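MIX1 (Leishmania major, PDB 3HA4) forms homodimers and probably acts as an all-helical, TPR-like scaffold that mediates protein-protein interactions at the membrane. Local coordinates at residues P29-W34 with H63-D68; R40-R45 with P72-Q77; Q77-S82 with D134-M139. All coordinates share one frame; numbering follows the deposited sequence.

In the fold
All three contacts lie in one all-helical, TPR-like chain. Interaction 1 sets the loop before helix 34-42 against the end of helix 54-64. Interaction 2 packs the end of helix 34-42 on helix 70-81, and its segments alternate along the chain with those of interaction 1, the centres about 15 Å apart. Interaction 3 follows later in sequence and ties helix 70-81 to helix 123-137. Interactions 2 and 3 share Gln-77 and have centres about 11 Å apart, whereas interactions 1 and 3 lie on opposite sides of the chain's centre, their own centres about 23 Å apart. Helix 70-81 thus takes part in both interactions 2 and 3, and both touch the second subunit of the dimer.

Interaction 1 (P29-W34 with H63-D68); sequences PRRPPW and HYYPAD
The hydroxyl OH of Tyr-65 is held by several polar groups. Tyr-65 OH donates to Pro-32 O at 2.6 Å, in the carbonyl plane. Arg-31 NH1 donates to Tyr-65 OH at 2.9 Å, with the hydroxyl oxygen in the guanidinium plane and an N-H...O angle of 157°. A water also donates to this hydroxyl and takes the N-H of Trp-34. The Arg-31 chain bends at chi3 (87°), which turns NE off the line of the chain, where it bonds to His-26 O.

Trp-34 meets one face of the Tyr-65 ring. Trp-34 CB sits over that face, offset toward the rim, 3.7 Å from Tyr-65 CZ. The pyrrole edge of the indole then meets the same ring in an edge-to-face pair, with planes at 73°. On the other side of the Tyr-65 ring lies Tyr-64 CB. The indole N-H of Trp-34 points to Asp-68, Trp-34 NE1 to Asp-68 OD2 at 2.9 Å. OD2 lies in the indole plane, but the donor comes from above the carboxylate plane. Asp-68 OD2 also caps the backbone N of Ile-71, at the start of helix 70-81.

Arg-31 CB rests over the face of the Tyr-64 ring, 3.4 Å from Tyr-64 CE1, in a CH-pi contact. Pro-32 CD approaches the same ring, 3.6 Å from Tyr-64 CE2. The hydroxyl of Tyr-64 bonds to Asp-28.

The contact joins the loop leading into helix 34-42 to the end of helix 54-64 in the TPR-like fold. The chemistry implies a loop fixed by its backbone as well as its side chains: one tyrosine hydroxyl both donates and accepts, while one aspartate oxygen links the indole to the next helix.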
loop_
_atom_site.group_PDB
_atom_site.type_symbol
_atom_site.label_atom_id
_atom_site.label_comp_id
_atom_site.label_asym_id
_atom_site.label_seq_id
_atom_site.Cartn_x
_atom_site.Cartn_y
_atom_site.Cartn_z
ATOM N N PRO A 29 17.521 16.618 8.903
ATOM C CA PRO A 29 17.819 15.639 9.919
ATOM C C PRO A 29 16.569 15.067 10.519
ATOM O O PRO A 29 16.582 14.010 11.050
ATOM C CB PRO A 29 18.545 16.469 10.938
ATOM C CG PRO A 29 18.991 17.580 10.250
ATOM C CD PRO A 29 18.039 17.920 9.288
ATOM N N ARG A 30 15.503 15.822 10.448
ATOM C CA ARG A 30 14.230 15.444 10.992
ATOM C C ARG A 30 13.380 14.643 10.073
ATOM O O ARG A 30 12.320 14.279 10.436
ATOM C CB ARG A 30 13.479 16.672 11.468
ATOM C CG ARG A 30 14.413 17.688 11.920
ATOM C CD ARG A 30 14.011 18.371 13.127
ATOM N NE ARG A 30 12.616 18.244 13.257
ATOM C CZ ARG A 30 11.841 19.173 13.743
ATOM N NH1 ARG A 30 12.352 20.313 14.133
ATOM N NH2 ARG A 30 10.548 18.943 13.816
ATOM N N ARG A 31 13.856 14.358 8.886
ATOM C CA ARG A 31 13.040 13.647 7.943
ATOM C C ARG A 31 12.875 12.172 8.273
ATOM O O ARG A 31 13.833 11.467 8.398
ATOM C CB ARG A 31 13.616 13.829 6.554
ATOM C CG ARG A 31 13.337 12.727 5.639
ATOM C CD ARG A 31 13.788 12.953 4.276
ATOM N NE ARG A 31 15.157 12.547 4.099
ATOM C CZ ARG A 31 15.550 11.338 3.756
ATOM N NH1 ARG A 31 14.706 10.378 3.546
ATOM N NH2 ARG A 31 16.809 11.088 3.639
ATOM N N PRO A 32 11.637 11.712 8.380
ATOM C CA PRO A 32 11.378 10.293 8.635
ATOM C C PRO A 32 11.801 9.524 7.407
ATOM O O PRO A 32 11.461 9.927 6.299
ATOM C CB PRO A 32 9.846 10.222 8.775
ATOM C CG PRO A 32 9.382 11.660 8.886
ATOM C CD PRO A 32 10.401 12.478 8.155
ATOM N N PRO A 33 12.556 8.440 7.580
ATOM C CA PRO A 33 12.813 7.684 6.351
ATOM C C PRO A 33 11.490 7.138 5.807
ATOM O O PRO A 33 10.604 6.778 6.587
ATOM C CB PRO A 33 13.744 6.550 6.810
ATOM C CG PRO A 33 14.238 6.979 8.177
ATOM C CD PRO A 33 13.179 7.841 8.768
ATOM N N TRP A 34 11.370 7.079 4.484
ATOM C CA TRP A 34 10.144 6.633 3.825
ATOM C C TRP A 34 9.674 5.219 4.247
ATOM O O TRP A 34 8.480 5.002 4.463
ATOM C CB TRP A 34 10.284 6.773 2.297
ATOM C CG TRP A 34 9.070 6.346 1.516
ATOM C CD1 TRP A 34 7.996 7.121 1.173
ATOM C CD2 TRP A 34 8.799 5.033 1.003
ATOM N NE1 TRP A 34 7.078 6.375 0.475
ATOM C CE2 TRP A 34 7.545 5.092 0.351
ATOM C CE3 TRP A 34 9.496 3.817 1.025
ATOM C CZ2 TRP A 34 6.971 3.979 -0.274
ATOM C CZ3 TRP A 34 8.926 2.709 0.403
ATOM C CH2 TRP A 34 7.674 2.800 -0.237
ATOM N N HIS A 63 5.394 16.684 2.299
ATOM C CA HIS A 63 6.556 17.552 2.408
ATOM C C HIS A 63 7.834 16.866 1.927
ATOM O O HIS A 63 8.589 17.420 1.111
ATOM C CB HIS A 63 6.725 18.037 3.855
ATOM C CG HIS A 63 7.860 18.998 4.034
ATOM N ND1 HIS A 63 9.097 18.611 4.508
ATOM C CD2 HIS A 63 7.949 20.325 3.781
ATOM C CE1 HIS A 63 9.898 19.662 4.544
ATOM N NE2 HIS A 63 9.227 20.712 4.108
ATOM N N TYR A 64 8.066 15.662 2.439
ATOM C CA TYR A 64 9.282 14.913 2.138
ATOM C C TYR A 64 9.166 14.021 0.901
ATOM O O TYR A 64 10.171 13.724 0.250
ATOM C CB TYR A 64 9.694 14.075 3.358
ATOM C CG TYR A 64 10.146 14.916 4.534
ATOM C CD1 TYR A 64 11.313 15.675 4.461
ATOM C CD2 TYR A 64 9.410 14.961 5.703
ATOM C CE1 TYR A 64 11.729 16.451 5.531
ATOM C CE2 TYR A 64 9.815 15.725 6.782
ATOM C CZ TYR A 64 10.976 16.468 6.687
ATOM O OH TYR A 64 11.378 17.228 7.746
ATOM N N TYR A 65 7.944 13.596 0.581
ATOM C CA TYR A 65 7.734 12.653 -0.512
ATOM C C TYR A 65 6.506 12.994 -1.376
ATOM O O TYR A 65 5.626 12.163 -1.560
ATOM C CB TYR A 65 7.635 11.227 0.051
ATOM C CG TYR A 65 8.717 10.911 1.038
ATOM C CD1 TYR A 65 10.008 10.652 0.612
ATOM C CD2 TYR A 65 8.464 10.897 2.412
ATOM C CE1 TYR A 65 11.029 10.369 1.515
ATOM C CE2 TYR A 65 9.487 10.614 3.337
ATOM C CZ TYR A 65 10.767 10.355 2.873
ATOM O OH TYR A 65 11.797 10.079 3.740
ATOM N N PRO A 66 6.472 14.213 -1.932
ATOM C CA PRO A 66 5.322 14.687 -2.719
ATOM C C PRO A 66 5.128 13.889 -4.012
ATOM O O PRO A 66 4.071 14.005 -4.641
ATOM C CB PRO A 66 5.700 16.122 -3.098
ATOM C CG PRO A 66 7.207 16.196 -2.960
ATOM C CD PRO A 66 7.680 15.039 -2.114
ATOM N N ALA A 67 6.136 13.116 -4.404
ATOM C CA ALA A 67 6.060 12.307 -5.621
ATOM C C ALA A 67 5.638 10.867 -5.384
ATOM O O ALA A 67 5.427 10.129 -6.345
ATOM C CB ALA A 67 7.374 12.339 -6.383
ATOM N N ASP A 68 5.508 10.463 -4.123
ATOM C CA ASP A 68 5.127 9.086 -3.804
ATOM C C ASP A 68 3.630 8.809 -3.988
ATOM O O ASP A 68 2.783 9.666 -3.693
ATOM C CB ASP A 68 5.520 8.732 -2.370
ATOM C CG ASP A 68 5.229 7.275 -2.030
ATOM O OD1 ASP A 68 5.560 6.394 -2.863
ATOM O OD2 ASP A 68 4.663 7.017 -0.942
HETATM O O HOH W 1 13.536 7.691 3.249
#

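Interaction 2 (R40-R45 with P72-Q77); sequences RVVLLR and PLELTQ
Arg-45, Glu-74 and Val-41 carry this contact, a helix-helix packing of the TPR-like fold between residues 41-45, at the C-terminal part of helix 34-42 and just beyond, and helix 70-81. Arg-45 and Glu-74 have the most surface buried. Their side chains cross at about a right angle. Arg-45 NH1 and Glu-74 OE2 form a salt bridge, but the two atoms are modelled too close together, and their exact places are doubtful. Arg-45 NH2 makes a further salt bridge to Glu-74 of the second subunit. Arginine and glutamate thus link the two chains at the dimer interface.

Gln-77 lies beside the arginine, the two side chains pointing the same way. Gln-77 CB packs on Arg-45 CD at 3.4 Å, and its CG sits over one face of the guanidinium.

The apolar part lies next to the charged pair. Val-42 CG2 meets Glu-74 CG at 3.7 Å, so the methylene part of the glutamate has a hydrocarbon neighbour. Val-41 is buried, and Met-57 of helix 54-64 also touches it. Its CG1 is anti to the backbone N (chi1 164°), and this methyl meets the tip of Leu-75, with Val-41 CG1 and Leu-75 CD1 3.5 Å apart.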
loop_
_atom_site.group_PDB
_atom_site.type_symbol
_atom_site.label_atom_id
_atom_site.label_comp_id
_atom_site.label_asym_id
_atom_site.label_seq_id
_atom_site.Cartn_x
_atom_site.Cartn_y
_atom_site.Cartn_z
ATOM N N ARG A 40 4.517 2.881 9.340
ATOM C CA ARG A 40 3.681 3.490 10.329
ATOM C C ARG A 40 2.284 3.708 9.834
ATOM O O ARG A 40 1.333 3.607 10.549
ATOM C CB ARG A 40 4.289 4.803 10.726
ATOM C CG ARG A 40 5.044 4.717 11.952
ATOM C CD ARG A 40 5.978 5.819 12.190
ATOM N NE ARG A 40 6.953 5.365 13.152
ATOM C CZ ARG A 40 7.802 6.138 13.804
ATOM N NH1 ARG A 40 7.814 7.429 13.603
ATOM N NH2 ARG A 40 8.639 5.617 14.659
ATOM N N VAL A 41 2.181 4.007 8.570
ATOM C CA VAL A 41 0.915 4.282 7.947
ATOM C C VAL A 41 0.136 3.010 7.723
ATOM O O VAL A 41 -1.056 2.999 7.752
ATOM C CB VAL A 41 1.116 5.005 6.623
ATOM C CG1 VAL A 41 -0.106 4.966 5.806
ATOM C CG2 VAL A 41 1.531 6.397 6.851
ATOM N N VAL A 42 0.849 1.927 7.529
ATOM C CA VAL A 42 0.240 0.655 7.285
ATOM C C VAL A 42 -0.347 -0.003 8.514
ATOM O O VAL A 42 -1.166 -0.859 8.395
ATOM C CB VAL A 42 1.195 -0.283 6.607
ATOM C CG1 VAL A 42 0.675 -1.611 6.631
ATOM C CG2 VAL A 42 1.418 0.121 5.243
ATOM N N LEU A 43 0.089 0.426 9.668
ATOM C CA LEU A 43 -0.377 -0.046 10.934
ATOM C C LEU A 43 -1.747 0.498 11.199
ATOM O O LEU A 43 -2.483 -0.039 11.959
ATOM C CB LEU A 43 0.544 0.498 11.991
ATOM C CG LEU A 43 1.373 -0.230 13.019
ATOM C CD1 LEU A 43 1.690 -1.624 12.741
ATOM C CD2 LEU A 43 2.569 0.554 13.193
ATOM N N LEU A 44 -2.087 1.588 10.560
ATOM C CA LEU A 44 -3.305 2.271 10.872
ATOM C C LEU A 44 -4.553 1.510 10.533
ATOM O O LEU A 44 -5.475 1.522 11.282
ATOM C CB LEU A 44 -3.349 3.627 10.203
ATOM C CG LEU A 44 -2.467 4.716 10.736
ATOM C CD1 LEU A 44 -2.430 5.800 9.757
ATOM C CD2 LEU A 44 -3.039 5.179 11.947
ATOM N N ARG A 45 -4.593 0.866 9.393
ATOM C CA ARG A 45 -5.794 0.191 8.977
ATOM C C ARG A 45 -6.131 -0.997 9.827
ATOM O O ARG A 45 -7.216 -1.507 9.772
ATOM C CB ARG A 45 -5.685 -0.244 7.537
ATOM C CG ARG A 45 -6.890 0.083 6.713
ATOM C CD ARG A 45 -6.501 0.195 5.294
ATOM N NE ARG A 45 -6.500 -1.081 4.606
ATOM C CZ ARG A 45 -5.531 -1.504 3.817
ATOM N NH1 ARG A 45 -4.457 -0.778 3.597
ATOM N NH2 ARG A 45 -5.642 -2.673 3.256
ATOM N N PRO A 72 0.027 7.529 -0.273
ATOM C CA PRO A 72 -1.318 8.048 -0.579
ATOM C C PRO A 72 -2.336 6.952 -0.892
ATOM O O PRO A 72 -3.503 7.072 -0.516
ATOM C CB PRO A 72 -1.077 8.934 -1.798
ATOM C CG PRO A 72 0.327 9.424 -1.595
ATOM C CD PRO A 72 1.072 8.247 -1.023
ATOM N N LEU A 73 -1.896 5.898 -1.569
ATOM C CA LEU A 73 -2.745 4.743 -1.805
ATOM C C LEU A 73 -3.199 4.133 -0.467
ATOM O O LEU A 73 -4.382 3.863 -0.256
ATOM C CB LEU A 73 -1.990 3.707 -2.641
ATOM C CG LEU A 73 -2.720 2.429 -3.049
ATOM C CD1 LEU A 73 -3.792 2.759 -4.057
ATOM C CD2 LEU A 73 -1.738 1.420 -3.609
ATOM N N GLU A 74 -2.252 3.939 0.443
ATOM C CA GLU A 74 -2.549 3.372 1.759
ATOM C C GLU A 74 -3.480 4.282 2.578
ATOM O O GLU A 74 -4.458 3.817 3.173
ATOM C CB GLU A 74 -1.253 3.096 2.506
ATOM C CG GLU A 74 -1.335 1.932 3.454
ATOM C CD GLU A 74 -1.699 0.647 2.740
ATOM O OE1 GLU A 74 -0.802 -0.020 2.158
ATOM O OE2 GLU A 74 -2.897 0.310 2.766
ATOM N N LEU A 75 -3.182 5.578 2.594
ATOM C CA LEU A 75 -4.068 6.555 3.211
ATOM C C LEU A 75 -5.482 6.541 2.616
ATOM O O LEU A 75 -6.469 6.714 3.340
ATOM C CB LEU A 75 -3.461 7.954 3.098
ATOM C CG LEU A 75 -2.676 8.524 4.279
ATOM C CD1 LEU A 75 -2.487 7.507 5.384
ATOM C CD2 LEU A 75 -1.356 9.057 3.797
ATOM N N THR A 76 -5.582 6.342 1.300
ATOM C CA THR A 76 -6.887 6.244 0.662
ATOM C C THR A 76 -7.698 5.106 1.277
ATOM O O THR A 76 -8.880 5.273 1.568
ATOM C CB THR A 76 -6.787 6.025 -0.856
ATOM O OG1 THR A 76 -6.141 7.147 -1.457
ATOM C CG2 THR A 76 -8.170 5.882 -1.459
ATOM N N GLN A 77 -7.062 3.951 1.474
ATOM C CA GLN A 77 -7.719 2.840 2.178
ATOM C C GLN A 77 -8.117 3.240 3.606
ATOM O O GLN A 77 -9.191 2.863 4.076
ATOM C CB GLN A 77 -6.845 1.572 2.210
ATOM C CG GLN A 77 -6.249 1.155 0.869
ATOM C CD GLN A 77 -7.198 1.382 -0.307
ATOM O OE1 GLN A 77 -8.385 1.045 -0.257
ATOM N NE2 GLN A 77 -6.669 1.963 -1.368
#

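Interaction 3 (Q77-S82 with D134-M139); sequences QVLKYS and DDLENM
Leu-79 overlaps Met-139 at its base, with Leu-79 CB 3.7 Å from the sulfur SD of Met-139. The Met-139 chain leaves its backbone extended and then bends at chi3 (-69°). This turns the methyl onto the neighbouring helix backbone, where Met-139 CE lies 3.8 Å from Lys-80 N. The other end of Leu-79 meets Leu-136 more loosely, Leu-79 CD1 to Leu-136 CD2 at 4.2 Å, and the two leucines cross obliquely. Leu-136 is buried and also packs on Val-101, Leu-102 and Leu-105 of helix 94-109. Leu-79 in turn touches Leu-87 of helix 84-90.

A polar group lies alongside this apolar patch. The Lys-80 chain is extended beyond CG and brings its amine to the carboxylate, Lys-80 NZ to Asp-135 OD2 at 2.8 Å, in a salt bridge that is also a hydrogen bond. The amine approaches from above the carboxylate plane, 51° out of it. The methylenes follow the same carboxylate, with Lys-80 CE 3.6 Å from Asp-135 OD2. A water donates to Asp-135 OD2 at 2.8 Å and accepts from Gln-77 NE2 at 3.1 Å. One carboxylate oxygen thus receives both the lysine and the water, which would tend to stabilise its negative charge. Lys-80 NZ has a further, weak bond to Gln-39 of the second subunit, and Asp-135 packs on the same residue.

The contact joins the last turn of helix 70-81 to the end of helix 123-137 and the residues just after it. Leucine and methionine packing beside a charged pair near the partner chain gives a helix-helix interface of the TPR-like helical fold.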
loop_
_atom_site.group_PDB
_atom_site.type_symbol
_atom_site.label_atom_id
_atom_site.label_comp_id
_atom_site.label_asym_id
_atom_site.label_seq_id
_atom_site.Cartn_x
_atom_site.Cartn_y
_atom_site.Cartn_z
ATOM N N GLN A 77 -7.062 3.951 1.474
ATOM C CA GLN A 77 -7.719 2.840 2.178
ATOM C C GLN A 77 -8.117 3.240 3.606
ATOM O O GLN A 77 -9.191 2.863 4.076
ATOM C CB GLN A 77 -6.845 1.572 2.210
ATOM C CG GLN A 77 -6.249 1.155 0.869
ATOM C CD GLN A 77 -7.198 1.382 -0.307
ATOM O OE1 GLN A 77 -8.385 1.045 -0.257
ATOM N NE2 GLN A 77 -6.669 1.963 -1.368
ATOM N N VAL A 78 -7.258 3.995 4.296
ATOM C CA VAL A 78 -7.640 4.538 5.604
ATOM C C VAL A 78 -8.894 5.417 5.499
ATOM O O VAL A 78 -9.845 5.225 6.243
ATOM C CB VAL A 78 -6.479 5.277 6.328
ATOM C CG1 VAL A 78 -6.965 5.921 7.614
ATOM C CG2 VAL A 78 -5.343 4.317 6.633
ATOM N N LEU A 79 -8.910 6.359 4.560
ATOM C CA LEU A 79 -10.098 7.195 4.359
ATOM C C LEU A 79 -11.321 6.387 3.890
ATOM O O LEU A 79 -12.443 6.624 4.334
ATOM C CB LEU A 79 -9.801 8.325 3.381
ATOM C CG LEU A 79 -8.631 9.206 3.787
ATOM C CD1 LEU A 79 -8.314 10.237 2.703
ATOM C CD2 LEU A 79 -8.963 9.866 5.106
ATOM N N LYS A 80 -11.098 5.435 2.992
ATOM C CA LYS A 80 -12.150 4.534 2.518
ATOM C C LYS A 80 -12.833 3.739 3.639
ATOM O O LYS A 80 -14.049 3.813 3.833
ATOM C CB LYS A 80 -11.538 3.547 1.532
ATOM C CG LYS A 80 -12.492 2.924 0.529
ATOM C CD LYS A 80 -11.690 2.379 -0.658
ATOM C CE LYS A 80 -12.510 1.459 -1.521
ATOM N NZ LYS A 80 -11.664 0.892 -2.607
ATOM N N TYR A 81 -12.041 2.979 4.381
ATOM C CA TYR A 81 -12.600 1.976 5.281
ATOM C C TYR A 81 -12.763 2.389 6.741
ATOM O O TYR A 81 -13.409 1.682 7.505
ATOM C CB TYR A 81 -11.814 0.671 5.173
ATOM C CG TYR A 81 -11.837 0.125 3.772
ATOM C CD1 TYR A 81 -13.039 -0.208 3.167
ATOM C CD2 TYR A 81 -10.667 -0.025 3.042
ATOM C CE1 TYR A 81 -13.077 -0.699 1.883
ATOM C CE2 TYR A 81 -10.690 -0.516 1.750
ATOM C CZ TYR A 81 -11.901 -0.852 1.180
ATOM O OH TYR A 81 -11.944 -1.340 -0.097
ATOM N N SER A 82 -12.190 3.519 7.133
ATOM C CA SER A 82 -12.396 3.995 8.493
ATOM C C SER A 82 -13.779 4.622 8.565
ATOM O O SER A 82 -14.341 5.019 7.546
ATOM C CB SER A 82 -11.321 5.005 8.924
ATOM O OG SER A 82 -10.057 4.384 9.128
ATOM N N ASP A 134 -10.466 7.642 -8.319
ATOM C CA ASP A 134 -11.920 7.437 -8.349
ATOM C C ASP A 134 -12.472 7.326 -6.944
ATOM O O ASP A 134 -13.460 7.981 -6.600
ATOM C CB ASP A 134 -12.292 6.147 -9.099
ATOM C CG ASP A 134 -12.337 6.323 -10.593
ATOM O OD1 ASP A 134 -12.081 7.444 -11.095
ATOM O OD2 ASP A 134 -12.638 5.319 -11.269
ATOM N N ASP A 135 -11.851 6.458 -6.149
ATOM C CA ASP A 135 -12.282 6.253 -4.778
ATOM C C ASP A 135 -12.352 7.594 -4.064
ATOM O O ASP A 135 -13.370 7.935 -3.458
ATOM C CB ASP A 135 -11.344 5.287 -4.055
ATOM C CG ASP A 135 -11.603 3.848 -4.433
ATOM O OD1 ASP A 135 -12.718 3.574 -4.918
ATOM O OD2 ASP A 135 -10.711 2.994 -4.246
ATOM N N LEU A 136 -11.279 8.371 -4.170
ATOM C CA LEU A 136 -11.242 9.665 -3.512
ATOM C C LEU A 136 -12.334 10.560 -4.065
ATOM O O LEU A 136 -13.142 11.095 -3.312
ATOM C CB LEU A 136 -9.861 10.300 -3.649
ATOM C CG LEU A 136 -8.785 9.530 -2.876
ATOM C CD1 LEU A 136 -7.347 9.899 -3.308
ATOM C CD2 LEU A 136 -9.008 9.738 -1.362
ATOM N N GLU A 137 -12.368 10.726 -5.360
ATOM C CA GLU A 137 -13.400 11.507 -5.987
ATOM C C GLU A 137 -14.814 11.119 -5.544
ATOM O O GLU A 137 -15.649 11.958 -5.361
ATOM C CB GLU A 137 -13.251 11.434 -7.500
ATOM C CG GLU A 137 -12.044 12.110 -8.086
ATOM C CD GLU A 137 -12.232 13.558 -8.216
ATOM O OE1 GLU A 137 -13.234 14.025 -7.738
ATOM O OE2 GLU A 137 -11.390 14.241 -8.764
ATOM N N ASN A 138 -15.046 9.833 -5.345
ATOM C CA ASN A 138 -16.375 9.347 -4.967
ATOM C C ASN A 138 -16.705 9.523 -3.484
ATOM O O ASN A 138 -17.814 9.236 -3.035
ATOM C CB ASN A 138 -16.552 7.888 -5.403
ATOM C CG ASN A 138 -17.024 7.772 -6.841
ATOM O OD1 ASN A 138 -17.894 8.524 -7.272
ATOM N ND2 ASN A 138 -16.454 6.834 -7.587
ATOM N N MET A 139 -15.738 10.037 -2.744
ATOM C CA MET A 139 -15.804 10.079 -1.301
ATOM C C MET A 139 -16.197 11.475 -0.843
ATOM O O MET A 139 -15.717 12.473 -1.393
ATOM C CB MET A 139 -14.421 9.720 -0.756
ATOM C CG MET A 139 -14.370 9.134 0.620
ATOM S SD MET A 139 -12.664 8.711 1.051
ATOM C CE MET A 139 -12.340 7.329 -0.054
HETATM O O HOH W 2 -8.029 2.394 -4.084
#